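Local structure of uncharacterized ParM protein (3JS6) at residues 93-96 with 97-101. The protein is an actin-like plasmid segregation protein that forms filaments and probably uses them to move plasmid DNA apart during partition. Residues are numbered along the deposited sequence; the frame is centred on the assembly and turned at random.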
loop_
_atom_site.group_PDB
_atom_site.type_symbol
_atom_site.label_atom_id
_atom_site.label_comp_id
_atom_site.label_asym_id
_atom_site.label_seq_id
_atom_site.Cartn_x
_atom_site.Cartn_y
_atom_site.Cartn_z
ATOM N N LYS A 93 2.652 -7.718 13.734
ATOM C CA LYS A 93 3.172 -9.042 13.428
ATOM C C LYS A 93 2.047 -9.988 13.027
ATOM O O LYS A 93 2.219 -10.785 12.112
ATOM C CB LYS A 93 3.954 -9.610 14.613
ATOM C CG LYS A 93 5.271 -8.868 14.819
ATOM C CD LYS A 93 6.171 -9.524 15.850
ATOM C CE LYS A 93 5.755 -9.217 17.262
ATOM N NZ LYS A 93 6.792 -9.734 18.195
ATOM N N ASP A 94 0.897 -9.898 13.698
ATOM C CA ASP A 94 -0.231 -10.768 13.368
ATOM C C ASP A 94 -0.792 -10.395 11.987
ATOM O O ASP A 94 -1.166 -11.271 11.199
ATOM C CB ASP A 94 -1.342 -10.656 14.427
ATOM C CG ASP A 94 -0.964 -11.318 15.768
ATOM O OD1 ASP A 94 -1.644 -11.049 16.782
ATOM O OD2 ASP A 94 -0.002 -12.118 15.813
ATOM N N LEU A 95 -0.858 -9.096 11.708
ATOM C CA LEU A 95 -1.333 -8.600 10.428
ATOM C C LEU A 95 -0.459 -9.198 9.296
ATOM O O LEU A 95 -0.966 -9.645 8.262
ATOM C CB LEU A 95 -1.229 -7.081 10.379
ATOM C CG LEU A 95 -1.594 -6.413 9.034
ATOM C CD1 LEU A 95 -3.110 -6.558 8.769
ATOM C CD2 LEU A 95 -1.212 -4.930 9.079
ATOM N N VAL A 96 0.852 -9.192 9.494
ATOM C CA VAL A 96 1.760 -9.742 8.479
ATOM C C VAL A 96 1.448 -11.228 8.229
ATOM O O VAL A 96 1.336 -11.659 7.073
ATOM C CB VAL A 96 3.238 -9.561 8.906
ATOM C CG1 VAL A 96 4.167 -10.331 7.945
ATOM C CG2 VAL A 96 3.600 -8.085 8.885
ATOM N N GLU A 97 1.300 -12.017 9.297
ATOM C CA GLU A 97 0.976 -13.440 9.125
ATOM C C GLU A 97 -0.365 -13.660 8.383
ATOM O O GLU A 97 -0.446 -14.522 7.504
ATOM C CB GLU A 97 0.908 -14.179 10.474
ATOM C CG GLU A 97 2.218 -14.224 11.254
ATOM C CD GLU A 97 3.338 -14.846 10.460
ATOM O OE1 GLU A 97 3.123 -15.944 9.919
ATOM O OE2 GLU A 97 4.422 -14.233 10.375
ATOM N N CYS A 98 -1.422 -12.924 8.747
ATOM C CA CYS A 98 -2.720 -13.086 8.053
ATOM C C CYS A 98 -2.664 -12.672 6.572
ATOM O O CYS A 98 -3.348 -13.257 5.730
ATOM C CB CYS A 98 -3.818 -12.273 8.759
ATOM S SG CYS A 98 -4.114 -12.865 10.441
ATOM N N SER A 99 -1.874 -11.646 6.277
ATOM C CA SER A 99 -1.717 -11.133 4.916
ATOM C C SER A 99 -0.970 -12.191 4.097
ATOM O O SER A 99 -1.335 -12.516 2.965
ATOM C CB SER A 99 -0.930 -9.816 4.943
ATOM O OG SER A 99 -1.677 -8.808 5.609
ATOM N N ILE A 100 0.078 -12.740 4.679
ATOM C CA ILE A 100 0.811 -13.786 3.983
ATOM C C ILE A 100 -0.136 -14.973 3.801
ATOM O O ILE A 100 -0.211 -15.571 2.725
ATOM C CB ILE A 100 2.066 -14.195 4.783
ATOM C CG1 ILE A 100 3.132 -13.094 4.617
ATOM C CG2 ILE A 100 2.552 -15.574 4.323
ATOM C CD1 ILE A 100 4.389 -13.281 5.457
ATOM N N GLY A 101 -0.893 -15.295 4.848
ATOM C CA GLY A 101 -1.825 -16.405 4.764
ATOM C C GLY A 101 -2.885 -16.258 3.679
ATOM O O GLY A 101 -3.223 -17.236 2.997
HETATM O O HOH W 1 4.829 -11.772 11.440
#
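With its OG beside the backbone N and anti to the carbonyl carbon (chi1 -66°), Ser-99 turns its hydroxyl back onto Leu-95 O. Val-96 holds CG1 anti to its N (chi1 171°), next to Ile-100. In each pair the partners are four residues, about one turn, apart on the alpha-helix 90-104, within the N-terminal domain of the actin-like fold.

Leu-95 O accepts two bonds from Ser-99. Ser-99 N gives one to Leu-95 O at 3.0 Å. Ser-99 OG gives the other to Leu-95 O at 2.9 Å. The two donors come from opposite faces of the carbonyl plane, and the hydroxyl stands 40° out of it. Ser-99 is buried, and its hydroxyl spends its hydrogen within its own helix.

The Val-96 and Ile-100 side chains run alongside each other in the same direction. Val-96 CG1 is 3.9 Å from Ile-100 CD1. In the backbone, Ile-100 N bonds to Val-96 O at 2.9 Å. Ile-100 also packs on Met-7 and Leu-9 of strand 4-11. On another side of the helix, Leu-95 and Cys-98 touch Phe-66 of strand 64-66.

Glu-97 CG lies 3.5 Å from Lys-93 O. The Glu-97 carboxylate also forms a salt bridge with Arg-141 through OE2. One water joins the turn: it donates to Lys-93 O and, at 2.7 Å, to Glu-97 OE2.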